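Local coordinates for protein membrane-anchored mycosin mycp1 (Mycobacterium thermoresistibile, PDB 4HVL) that is a membrane-anchored, subtilisin-like serine protease of the mycosin family and an essential component of the ESX-1 (type VII) secretion system of mycobacteria, at residues S76-A81 / R112-D117; S38-R43 / P295-Q300; I261-Q266 / A283-A288; V255-G260 / P275-A280; T223-P228 / V242-S247. One frame throughout, in Å; residues are numbered along the deposited sequence.

Contact 1. Residues S76-A81 / R112-D117; sequences SPRVPA and RGAPTD
The guanidinium of Arg-78 meets the 112-117 loop on one face and along its edge. Ala-114 CB sits over the centre of one face, 3.4 Å from NH1. Two acceptors lie at the edge, close to its plane: the carbonyl of Arg-112 and the carboxylate of Asp-117. The guanidinium of Arg-112 has Pro-80 CG over the centre of one face, 3.6 Å from CZ. The contact joins two surface loops of the subtilisin fold. One leads into strand 82-86, at an edge of the parallel sheet. The other follows helix 102-110 and leads to strand 127-132.

Arg-78 and Asp-117 meet tip to tip in an end-on, two-nitrogen salt bridge. NH1 donates to OD2 at 2.7 Å and NH2 bonds OD1 at 3.0 Å. Both oxygens use their syn lone pairs, and the two planes are 19° apart. The arginine chain is extended at chi2 (-177°) and bends at chi3 (79°), which swings NE over to Arg-112 O. Asp-117 OD1 also accepts from Phe-119 N, so the carboxylate has a second partner. Arg-112 NH1 is tied to the carbonyls of Ala-110 and Ala-126. The backbones are joined where Arg-112 N donates to Arg-78 O at 2.9 Å. The same arginine pair is linked again in reverse: Arg-112 O takes hydrogens from both NE and NH2 of Arg-78, with NE 2.9 Å away and above the carbonyl plane.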
# COMPACT_ATOMS: atom_id res chain seq x y z
N SER A 76 11.03 -16.25 3.22
CA SER A 76 12.13 -16.68 4.08
C SER A 76 11.58 -16.85 5.47
O SER A 76 10.44 -16.42 5.74
CB SER A 76 13.24 -15.62 4.10
OG SER A 76 12.81 -14.42 4.75
N PRO A 77 12.39 -17.43 6.38
CA PRO A 77 11.85 -17.56 7.71
C PRO A 77 11.46 -16.22 8.33
O PRO A 77 10.45 -16.18 9.05
CB PRO A 77 12.98 -18.27 8.49
CG PRO A 77 13.74 -19.05 7.45
CD PRO A 77 13.62 -18.22 6.18
N ARG A 78 12.19 -15.13 8.05
CA ARG A 78 11.84 -13.82 8.60
C ARG A 78 10.69 -13.11 7.91
O ARG A 78 10.08 -12.23 8.51
CB ARG A 78 13.05 -12.90 8.67
CG ARG A 78 14.00 -13.31 9.78
CD ARG A 78 15.15 -12.35 9.89
NE ARG A 78 14.79 -11.12 10.60
CZ ARG A 78 15.63 -10.11 10.81
NH1 ARG A 78 16.88 -10.18 10.35
NH2 ARG A 78 15.23 -9.05 11.47
N VAL A 79 10.41 -13.49 6.66
CA VAL A 79 9.25 -12.98 5.90
C VAL A 79 8.53 -14.21 5.34
O VAL A 79 8.67 -14.52 4.16
CB VAL A 79 9.68 -12.03 4.76
CG1 VAL A 79 8.48 -11.26 4.21
CG2 VAL A 79 10.74 -11.05 5.25
N PRO A 80 7.83 -14.97 6.21
CA PRO A 80 7.31 -16.29 5.83
C PRO A 80 6.00 -16.21 5.06
O PRO A 80 4.97 -16.75 5.49
CB PRO A 80 7.11 -16.98 7.19
CG PRO A 80 6.79 -15.87 8.11
CD PRO A 80 7.66 -14.73 7.66
N ALA A 81 6.03 -15.57 3.90
CA ALA A 81 4.84 -15.35 3.11
C ALA A 81 4.26 -16.62 2.51
O ALA A 81 4.98 -17.58 2.27
CB ALA A 81 5.13 -14.34 2.00
N ARG A 112 9.83 -10.76 10.94
CA ARG A 112 10.27 -11.25 12.24
C ARG A 112 11.58 -10.64 12.71
O ARG A 112 12.40 -10.19 11.90
CB ARG A 112 10.39 -12.78 12.20
CG ARG A 112 9.08 -13.51 12.46
CD ARG A 112 8.07 -13.25 11.37
NE ARG A 112 6.98 -14.20 11.47
CZ ARG A 112 5.75 -14.01 11.01
NH1 ARG A 112 5.41 -12.89 10.36
NH2 ARG A 112 4.86 -14.98 11.18
N GLY A 113 11.80 -10.66 14.02
CA GLY A 113 13.05 -10.16 14.61
C GLY A 113 14.19 -11.15 14.46
O GLY A 113 13.99 -12.29 14.04
N ALA A 114 15.40 -10.68 14.78
CA ALA A 114 16.59 -11.52 14.83
C ALA A 114 17.55 -10.91 15.86
O ALA A 114 17.59 -9.70 16.01
CB ALA A 114 17.28 -11.54 13.49
N PRO A 115 18.33 -11.75 16.56
CA PRO A 115 19.26 -11.21 17.54
C PRO A 115 20.46 -10.45 16.93
O PRO A 115 21.17 -9.75 17.65
CB PRO A 115 19.74 -12.47 18.31
CG PRO A 115 19.60 -13.57 17.33
CD PRO A 115 18.47 -13.21 16.40
N THR A 116 20.66 -10.57 15.61
CA THR A 116 21.79 -9.96 14.95
C THR A 116 21.51 -8.59 14.35
O THR A 116 22.42 -7.99 13.82
CB THR A 116 22.28 -10.85 13.79
OG1 THR A 116 21.17 -11.19 12.97
CG2 THR A 116 22.97 -12.11 14.32
N ASP A 117 20.26 -8.11 14.36
CA ASP A 117 19.99 -6.75 13.91
C ASP A 117 18.83 -6.13 14.67
O ASP A 117 18.16 -6.81 15.45
CB ASP A 117 19.79 -6.66 12.37
CG ASP A 117 18.53 -7.40 11.87
OD1 ASP A 117 17.38 -7.03 12.22
OD2 ASP A 117 18.70 -8.36 11.08

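Contact 2. Residues S38-R43 / P295-Q300; sequences SNFADR and PVNALQ
Phe-40 and Pro-295 form the tight part of this contact. Pro-295 CB lies over one face of the phenyl ring, in a CH-pi contact 3.7 Å from the ring centroid. It is displaced toward the rim, and its closest ring atoms include Phe-40 CG at 3.6 Å. With CG anti to its own carbonyl carbon (chi1 -62°), the ring of Phe-40 is set against Pro-295. Farther out on the ring, CE1 and CZ approach the Asn-297 amide obliquely, with CE1 3.8 Å from ND2. The ring and amide planes are 59° apart.

The polar side is more sparsely joined. One hydrogen bond spans it, from Asn-297 ND2 to Ser-38 OG at 3.0 Å, with an N-H...O angle of 165°. Ser-38 OG lies near the amide plane. Both side chains are also anchored on Tyr-35: Ser-38 OG bonds its carbonyl O, and Asn-297 OD1 accepts from its N. Beyond Phe-40 the 38-43 loop turns away from the strand. Asn-39 OD1 there accepts from Ala-41 N in an Asx turn on the exposed surface.

Asn-297 and Ala-298 both face Thr-33 in a classic beta bulge, which interrupts strand 295-300. This strand is the middle one of a small antiparallel sheet, between strands 288-289 and 305-307. The 38-43 loop packs beside it, just ahead of helix 45-50.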
# COMPACT_ATOMS: atom_id res chain seq x y z
N SER A 38 26.71 0.36 6.34
CA SER A 38 25.49 0.48 7.15
C SER A 38 25.58 -0.46 8.35
O SER A 38 26.05 -1.58 8.24
CB SER A 38 24.26 0.10 6.31
OG SER A 38 24.06 0.99 5.22
N ASN A 39 25.14 0.01 9.51
CA ASN A 39 25.15 -0.81 10.71
C ASN A 39 23.70 -1.05 11.12
O ASN A 39 23.01 -0.11 11.51
CB ASN A 39 25.91 -0.12 11.83
CG ASN A 39 25.69 -0.78 13.20
OD1 ASN A 39 25.41 -1.98 13.30
ND2 ASN A 39 25.83 0.02 14.25
N PHE A 40 23.23 -2.28 11.00
CA PHE A 40 21.83 -2.60 11.26
C PHE A 40 21.53 -3.02 12.70
O PHE A 40 20.41 -3.41 13.03
CB PHE A 40 21.35 -3.66 10.27
CG PHE A 40 21.41 -3.22 8.83
CD1 PHE A 40 20.44 -2.38 8.33
CD2 PHE A 40 22.44 -3.63 7.99
CE1 PHE A 40 20.47 -1.98 7.00
CE2 PHE A 40 22.49 -3.23 6.67
CZ PHE A 40 21.50 -2.40 6.17
N ALA A 41 22.54 -2.93 13.56
CA ALA A 41 22.33 -3.19 14.98
C ALA A 41 21.34 -2.18 15.60
O ALA A 41 20.57 -2.53 16.49
CB ALA A 41 23.66 -3.17 15.73
N ASP A 42 21.36 -0.95 15.12
CA ASP A 42 20.46 0.09 15.61
C ASP A 42 19.08 -0.07 15.01
O ASP A 42 18.91 -0.66 13.94
CB ASP A 42 21.00 1.49 15.28
CG ASP A 42 22.27 1.81 16.05
OD1 ASP A 42 22.26 1.62 17.30
OD2 ASP A 42 23.26 2.24 15.41
N ARG A 43 18.09 0.46 15.71
CA ARG A 43 16.72 0.44 15.23
C ARG A 43 16.57 1.43 14.08
O ARG A 43 17.14 2.49 14.14
CB ARG A 43 15.78 0.80 16.37
CG ARG A 43 15.69 -0.30 17.41
CD ARG A 43 14.79 0.08 18.57
NE ARG A 43 14.94 -0.86 19.69
CZ ARG A 43 14.61 -0.62 20.95
NH1 ARG A 43 14.07 0.55 21.32
NH2 ARG A 43 14.81 -1.56 21.87
N PRO A 295 18.77 -7.70 6.51
CA PRO A 295 18.43 -6.28 6.46
C PRO A 295 18.93 -5.60 5.17
O PRO A 295 20.03 -5.90 4.69
CB PRO A 295 19.10 -5.69 7.71
CG PRO A 295 19.90 -6.77 8.33
CD PRO A 295 19.70 -8.05 7.61
N VAL A 296 18.09 -4.74 4.61
CA VAL A 296 18.44 -3.96 3.44
C VAL A 296 17.99 -2.50 3.61
O VAL A 296 17.02 -2.22 4.31
CB VAL A 296 17.80 -4.52 2.15
CG1 VAL A 296 18.47 -5.82 1.74
CG2 VAL A 296 16.28 -4.68 2.30
N ASN A 297 18.67 -1.60 2.90
CA ASN A 297 18.33 -0.17 2.92
C ASN A 297 18.69 0.60 1.65
O ASN A 297 18.72 1.83 1.67
CB ASN A 297 18.96 0.49 4.16
CG ASN A 297 20.46 0.58 4.08
OD1 ASN A 297 21.08 0.08 3.13
ND2 ASN A 297 21.07 1.22 5.08
N ALA A 298 18.93 -0.11 0.55
CA ALA A 298 19.27 0.49 -0.72
C ALA A 298 18.75 -0.38 -1.86
O ALA A 298 18.58 -1.59 -1.71
CB ALA A 298 20.78 0.62 -0.85
N LEU A 299 18.51 0.28 -2.99
CA LEU A 299 18.13 -0.37 -4.23
C LEU A 299 19.03 0.11 -5.35
O LEU A 299 19.62 1.20 -5.26
CB LEU A 299 16.68 0.00 -4.55
CG LEU A 299 15.72 -0.49 -3.48
CD1 LEU A 299 14.36 0.13 -3.68
CD2 LEU A 299 15.66 -2.02 -3.48
N GLN A 300 19.13 -0.69 -6.41
CA GLN A 300 19.94 -0.30 -7.55
C GLN A 300 19.13 0.73 -8.33
O GLN A 300 18.00 0.47 -8.72
CB GLN A 300 20.29 -1.50 -8.44
CG GLN A 300 21.02 -2.65 -7.74
CD GLN A 300 22.40 -2.26 -7.23
OE1 GLN A 300 22.92 -1.20 -7.56
NE2 GLN A 300 22.99 -3.14 -6.43

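Contact 3. Residues I261-Q266 / A283-A288; sequences IGPTGQ and AENITA. With ACT (acetate ion), chain L.
Two loops at the C-terminal ends of neighbouring parallel strands meet here, where Ile-261 and Gly-262 lie against Ala-283 and Glu-284. The backbone link is Ala-283 N to Ile-261 O, 2.9 Å, with the donor nearly along the C=O axis. Glu-284 supplies the main side-chain contact. Its CG is anti to the carbonyl carbon (chi1 -58°), and the chain runs extended beyond CG (chi2 171°), which carries the carboxylate to Gly-262. OE2 lies 3.3 Å from Gly-262 CA. OE1 stands 3.8 Å from Pro-263 CD.

Residues 262-265 form a type I beta turn, part of the connection that leaves strand 256-261 of the subtilisin-fold sheet. Gly-262 N bonds Gln-266 O across the base of this loop. Glu-284 OE2 accepts from a water at 2.6 Å, which also donates to Gln-266 O. Ser-268 OG is a further hydrogen-bond partner of OE2, so OE2 is held by the water and by Ser-268, while toward Gly-262 the carboxylate only packs. Trp-45 of helix 45-50 touches Pro-263 and bonds Glu-284 O through NE1.

At the surface, Asn-285 OD1 packs 3.8 Å from Pro-263 CG, the two side chains crossing at about a right angle. Asn-285 ND2 makes a weak 3.3 Å hydrogen bond to OXT of an acetate, probably from the crystallisation liquor.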
# COMPACT_ATOMS: atom_id res chain seq x y z
N ILE A 261 5.67 10.49 5.07
CA ILE A 261 6.52 11.48 5.71
C ILE A 261 7.95 10.99 5.76
O ILE A 261 8.21 9.78 5.68
CB ILE A 261 6.07 11.84 7.15
CG1 ILE A 261 6.01 10.59 8.04
CG2 ILE A 261 4.73 12.57 7.13
CD1 ILE A 261 6.54 10.84 9.42
N GLY A 262 8.86 11.95 5.91
CA GLY A 262 10.29 11.68 6.07
C GLY A 262 10.75 11.72 7.52
O GLY A 262 9.94 11.98 8.42
N PRO A 263 12.06 11.47 7.76
CA PRO A 263 12.60 11.38 9.12
C PRO A 263 12.51 12.67 9.93
O PRO A 263 12.55 12.60 11.15
CB PRO A 263 14.08 10.96 8.94
CG PRO A 263 14.32 10.86 7.48
CD PRO A 263 13.12 11.37 6.74
N THR A 264 12.36 13.81 9.26
CA THR A 264 12.13 15.08 9.96
C THR A 264 10.65 15.37 10.22
O THR A 264 10.33 16.43 10.76
CB THR A 264 12.73 16.27 9.21
OG1 THR A 264 11.96 16.55 8.04
CG2 THR A 264 14.19 15.99 8.82
N GLY A 265 9.76 14.46 9.85
CA GLY A 265 8.31 14.61 10.08
C GLY A 265 7.56 15.40 9.02
O GLY A 265 6.35 15.61 9.15
N GLN A 266 8.23 15.84 7.96
CA GLN A 266 7.55 16.58 6.89
C GLN A 266 6.92 15.63 5.85
O GLN A 266 7.39 14.51 5.68
CB GLN A 266 8.50 17.53 6.17
CG GLN A 266 9.15 18.56 7.07
CD GLN A 266 8.13 19.39 7.83
OE1 GLN A 266 7.15 19.85 7.25
NE2 GLN A 266 8.37 19.59 9.12
N ALA A 283 8.01 6.95 4.99
CA ALA A 283 8.07 6.58 3.58
C ALA A 283 9.44 6.86 2.93
O ALA A 283 9.59 6.66 1.72
CB ALA A 283 6.99 7.34 2.83
N GLU A 284 10.43 7.29 3.72
CA GLU A 284 11.76 7.65 3.21
C GLU A 284 12.84 6.97 4.06
O GLU A 284 12.64 6.70 5.24
CB GLU A 284 11.97 9.17 3.27
CG GLU A 284 10.97 10.02 2.52
CD GLU A 284 11.13 11.51 2.82
OE1 GLU A 284 12.26 11.96 3.12
OE2 GLU A 284 10.12 12.23 2.78
N ASN A 285 13.99 6.70 3.43
CA ASN A 285 15.17 6.19 4.15
C ASN A 285 14.80 4.97 4.98
O ASN A 285 15.14 4.86 6.18
CB ASN A 285 15.80 7.31 4.99
CG ASN A 285 16.31 8.47 4.15
OD1 ASN A 285 15.79 9.58 4.22
ND2 ASN A 285 17.34 8.22 3.36
N ILE A 286 14.11 4.05 4.32
CA ILE A 286 13.51 2.88 4.95
C ILE A 286 14.55 1.73 5.04
O ILE A 286 15.41 1.56 4.17
CB ILE A 286 12.24 2.45 4.18
CG1 ILE A 286 11.14 3.52 4.26
CG2 ILE A 286 11.69 1.11 4.66
CD1 ILE A 286 10.75 3.93 5.66
N THR A 287 14.48 1.01 6.16
CA THR A 287 15.18 -0.26 6.33
C THR A 287 14.14 -1.35 6.29
O THR A 287 13.06 -1.21 6.89
CB THR A 287 15.93 -0.27 7.65
OG1 THR A 287 16.92 0.76 7.61
CG2 THR A 287 16.59 -1.62 7.93
N ALA A 288 14.44 -2.42 5.57
CA ALA A 288 13.52 -3.52 5.44
C ALA A 288 14.35 -4.81 5.35
O ALA A 288 15.57 -4.78 5.61
CB ALA A 288 12.65 -3.29 4.19
C ACT L . 19.42 5.09 4.77
O ACT L . 19.40 4.26 5.73
OXT ACT L . 18.53 5.14 3.87
CH3 ACT L . 20.56 6.06 4.73
O HOH W 1 10.05 14.48 4.14

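Contact 4. Residues V255-G260 / P275-A280; sequences VLTVGG and PWVGAA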
# COMPACT_ATOMS: atom_id res chain seq x y z
N VAL A 255 -11.53 2.74 1.93
CA VAL A 255 -10.14 2.44 2.18
C VAL A 255 -9.56 3.58 3.01
O VAL A 255 -10.02 4.72 2.96
CB VAL A 255 -9.32 2.30 0.87
CG1 VAL A 255 -9.97 1.33 -0.12
CG2 VAL A 255 -9.08 3.66 0.21
N LEU A 256 -8.54 3.27 3.79
CA LEU A 256 -7.68 4.29 4.40
C LEU A 256 -6.41 4.48 3.54
O LEU A 256 -5.56 3.59 3.42
CB LEU A 256 -7.33 3.89 5.83
CG LEU A 256 -6.33 4.77 6.59
CD1 LEU A 256 -6.88 6.20 6.65
CD2 LEU A 256 -6.07 4.22 7.98
N THR A 257 -6.31 5.66 2.95
CA THR A 257 -5.23 5.99 2.04
C THR A 257 -4.13 6.73 2.79
O THR A 257 -4.38 7.70 3.50
CB THR A 257 -5.80 6.83 0.88
OG1 THR A 257 -6.70 6.02 0.15
CG2 THR A 257 -4.69 7.36 -0.04
N VAL A 258 -2.90 6.24 2.60
CA VAL A 258 -1.77 6.65 3.42
C VAL A 258 -0.69 7.37 2.61
O VAL A 258 -0.06 6.79 1.69
CB VAL A 258 -1.13 5.42 4.13
CG1 VAL A 258 -0.11 5.86 5.17
CG2 VAL A 258 -2.20 4.56 4.77
N GLY A 259 -0.46 8.63 2.98
CA GLY A 259 0.63 9.44 2.44
C GLY A 259 1.93 9.24 3.21
O GLY A 259 1.96 8.54 4.21
N GLY A 260 3.00 9.86 2.73
CA GLY A 260 4.36 9.61 3.24
C GLY A 260 4.93 10.78 4.00
O GLY A 260 4.66 11.91 3.66
N PRO A 275 -7.98 14.80 -2.00
CA PRO A 275 -9.06 14.87 -1.03
C PRO A 275 -9.32 13.57 -0.26
O PRO A 275 -10.04 13.59 0.74
CB PRO A 275 -10.28 15.27 -1.87
CG PRO A 275 -9.98 14.81 -3.25
CD PRO A 275 -8.47 14.87 -3.39
N TRP A 276 -8.69 12.47 -0.69
CA TRP A 276 -8.95 11.12 -0.18
C TRP A 276 -7.89 10.62 0.80
O TRP A 276 -8.06 9.58 1.41
CB TRP A 276 -9.07 10.13 -1.36
CG TRP A 276 -7.97 10.37 -2.38
CD1 TRP A 276 -6.65 10.11 -2.22
CD2 TRP A 276 -8.11 10.99 -3.66
NE1 TRP A 276 -5.95 10.50 -3.31
CE2 TRP A 276 -6.82 11.04 -4.23
CE3 TRP A 276 -9.19 11.48 -4.39
CZ2 TRP A 276 -6.57 11.56 -5.50
CZ3 TRP A 276 -8.96 11.99 -5.66
CH2 TRP A 276 -7.64 12.03 -6.21
N VAL A 277 -6.79 11.34 0.96
CA VAL A 277 -5.72 10.90 1.87
C VAL A 277 -6.24 11.01 3.32
O VAL A 277 -6.81 12.04 3.69
CB VAL A 277 -4.44 11.75 1.67
CG1 VAL A 277 -3.34 11.33 2.65
CG2 VAL A 277 -3.95 11.65 0.24
N GLY A 278 -6.06 9.96 4.12
CA GLY A 278 -6.59 9.86 5.49
C GLY A 278 -5.55 9.88 6.61
O GLY A 278 -5.85 10.23 7.74
N ALA A 279 -4.31 9.52 6.28
CA ALA A 279 -3.28 9.38 7.28
C ALA A 279 -1.91 9.34 6.60
O ALA A 279 -1.81 9.35 5.36
CB ALA A 279 -3.50 8.10 8.06
N ALA A 280 -0.87 9.31 7.42
CA ALA A 280 0.48 9.19 6.92
C ALA A 280 1.38 8.36 7.82
O ALA A 280 1.04 8.07 8.97
CB ALA A 280 1.09 10.57 6.70
O HOH W 2 -8.29 7.84 3.49
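Thr-257 points its CB at segment 275-280. This CB lies 3.6 Å from the carbonyl O of Trp-276. CG2, anti to the backbone N, reaches the edge of the indole, 4.0 Å from Trp-276 CD1. OG1 turns to another partner and hydrogen-bonds Ala-249 O. The indole itself stacks edge-to-face with Trp-239.

The backbones form a parallel pair. Thr-257 O accepts from Gly-278 N at 2.9 Å, and more weakly from Ala-279 N. Gly-259 N donates to Ala-279 O at 2.8 Å. Two CA-H...O contacts reinforce this pairing, from Val-258 CA to Ala-279 O and from Ala-280 CA to Gly-259 O. A water bridges Thr-257 N and Trp-276 O where the strands begin. The short segments make an angle of 51°, consistent with the short run of close pairing.

Packing is tight about the glycines. Leu-256 CD1 lies 3.9 Å from Gly-278 CA, in the place a side chain would occupy. Ala-280 CB rests 3.3 Å from Gly-259 O.

Strand 277-282 is an outermost strand of the seven-stranded parallel sheet of the subtilisin fold. Strand 256-261 lies between it and strand 210-214. Leu-256 and Val-258 pack against helix 311-328, and Leu-256 also touches helix 334-343.

Contact 5. Residues T223-P228 / V242-S247; sequences TQNPPP and VQTIVS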
# COMPACT_ATOMS: atom_id res chain seq x y z
N THR A 223 0.96 13.09 -11.66
CA THR A 223 1.34 14.47 -11.48
C THR A 223 0.56 14.97 -10.27
O THR A 223 -0.63 14.67 -10.12
CB THR A 223 1.10 15.29 -12.77
OG1 THR A 223 -0.27 15.19 -13.16
CG2 THR A 223 1.95 14.73 -13.88
N GLN A 224 1.27 15.68 -9.39
CA GLN A 224 0.76 16.17 -8.10
C GLN A 224 -0.55 16.94 -8.24
O GLN A 224 -0.69 17.76 -9.14
CB GLN A 224 1.79 17.10 -7.46
CG GLN A 224 1.51 17.53 -6.02
CD GLN A 224 1.26 16.35 -5.10
OE1 GLN A 224 0.15 15.82 -5.04
NE2 GLN A 224 2.29 15.93 -4.39
N ASN A 225 -1.49 16.70 -7.33
CA ASN A 225 -2.73 17.47 -7.33
C ASN A 225 -2.53 18.82 -6.64
O ASN A 225 -1.79 18.90 -5.67
CB ASN A 225 -3.85 16.71 -6.62
CG ASN A 225 -4.53 15.70 -7.52
OD1 ASN A 225 -4.89 16.02 -8.67
ND2 ASN A 225 -4.72 14.47 -7.01
N PRO A 226 -3.20 19.88 -7.13
CA PRO A 226 -3.15 21.19 -6.43
C PRO A 226 -3.87 21.14 -5.09
O PRO A 226 -4.75 20.32 -4.90
CB PRO A 226 -3.90 22.15 -7.38
CG PRO A 226 -3.95 21.48 -8.69
CD PRO A 226 -3.86 19.99 -8.44
N PRO A 227 -3.50 22.03 -4.15
CA PRO A 227 -4.24 22.09 -2.90
C PRO A 227 -5.69 22.59 -3.06
O PRO A 227 -6.06 23.14 -4.09
CB PRO A 227 -3.43 23.09 -2.07
CG PRO A 227 -2.77 23.97 -3.07
CD PRO A 227 -2.44 23.06 -4.21
N PRO A 228 -6.51 22.42 -2.03
CA PRO A 228 -7.84 23.02 -1.97
C PRO A 228 -7.83 24.54 -2.14
O PRO A 228 -6.87 25.19 -1.72
CB PRO A 228 -8.33 22.70 -0.56
CG PRO A 228 -7.52 21.50 -0.14
CD PRO A 228 -6.19 21.64 -0.81
N VAL A 242 -8.83 18.82 -8.12
CA VAL A 242 -8.14 17.58 -8.51
C VAL A 242 -7.94 17.53 -10.02
O VAL A 242 -8.86 17.84 -10.78
CB VAL A 242 -8.95 16.34 -8.08
CG1 VAL A 242 -8.43 15.08 -8.76
CG2 VAL A 242 -8.93 16.22 -6.57
N GLN A 243 -6.73 17.13 -10.43
CA GLN A 243 -6.43 16.82 -11.84
C GLN A 243 -6.10 15.34 -12.07
O GLN A 243 -6.34 14.82 -13.17
CB GLN A 243 -5.24 17.66 -12.31
CG GLN A 243 -5.42 19.15 -12.06
CD GLN A 243 -4.15 19.94 -12.32
OE1 GLN A 243 -3.03 19.40 -12.34
NE2 GLN A 243 -4.32 21.25 -12.51
N THR A 244 -5.51 14.70 -11.06
CA THR A 244 -5.06 13.32 -11.16
C THR A 244 -5.83 12.42 -10.17
O THR A 244 -5.77 12.63 -8.97
CB THR A 244 -3.54 13.23 -10.90
OG1 THR A 244 -2.86 14.04 -11.84
CG2 THR A 244 -3.03 11.80 -11.03
N ILE A 245 -6.58 11.47 -10.71
CA ILE A 245 -7.21 10.43 -9.91
C ILE A 245 -6.14 9.40 -9.58
O ILE A 245 -5.36 9.00 -10.46
CB ILE A 245 -8.36 9.76 -10.70
CG1 ILE A 245 -9.45 10.78 -11.06
CG2 ILE A 245 -8.94 8.56 -9.94
CD1 ILE A 245 -9.98 11.56 -9.87
N VAL A 246 -6.06 9.01 -8.31
CA VAL A 246 -5.25 7.86 -7.86
C VAL A 246 -6.21 6.79 -7.35
O VAL A 246 -7.05 7.05 -6.46
CB VAL A 246 -4.27 8.26 -6.73
CG1 VAL A 246 -3.36 7.09 -6.37
CG2 VAL A 246 -3.43 9.47 -7.15
N SER A 247 -6.10 5.59 -7.91
CA SER A 247 -7.01 4.48 -7.55
C SER A 247 -6.20 3.27 -7.07
O SER A 247 -5.19 2.94 -7.67
CB SER A 247 -7.86 4.05 -8.74
OG SER A 247 -8.83 3.07 -8.38
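Hydrogen bonds dominate, and most centre on Asn-225. Its OD1 takes two backbone hydrogens from segment 242-247. Thr-244 N approaches in the carbonyl plane, on a lone pair, at 2.8 Å and almost straight (173°). Gln-243 N also lies 2.8 Å from OD1, but tilted from that plane. On the other branch of the amide, Asn-225 ND2 donates to Thr-244 O at 2.9 Å, within the amide plane. The amide thus pairs with both the N-H and the C=O of Thr-244, as a neighbouring strand would. ND2 has a second acceptor in Ser-273 O. One further bond comes from Thr-244 OG1 to Thr-223 O at 2.9 Å.

Van der Waals contacts fill in around these bonds. Val-242 CG1 packs 3.7 Å from Asn-225 OD1. Pro-226 and Gln-243 cross at about a right angle, with Pro-226 CG 3.8 Å from Gln-243 NE2.

Gln-224 points away from this interface; its amide bonds Ser-271 and Ser-273. Segment 223-228 lies in the long loop after strand 210-214. Strand 244-247 pairs with strand 183-186 in a two-stranded antiparallel sheet, and the buried asparagine fastens the loop to the start of that strand by side-chain-to-backbone bonding.

From the N terminus, the 38-43 loop is the first segment reached, and contact 2 closes only at 295-300. All the other contacts fall within that span. Contact 1 comes first, closing the short excursion that holds strand 82-86 and helix 102-110. Contact 5 follows, closing the loop ahead of strand 244-247. Contacts 4 and 3 then cross, their segments alternating along strands 256-261 and 277-282 and the loops beyond. Contact 4 touches contact 5 through Trp-276 and contact 3 through Gly-260 and Ala-283. Contact 3 touches contact 2 at Ala-288 and Val-296, and contact 2 meets contact 1 at Asp-117. Touching neighbours thus run from the small 183-186/244-247 sheet past the parallel sheet's edge to the surface loops.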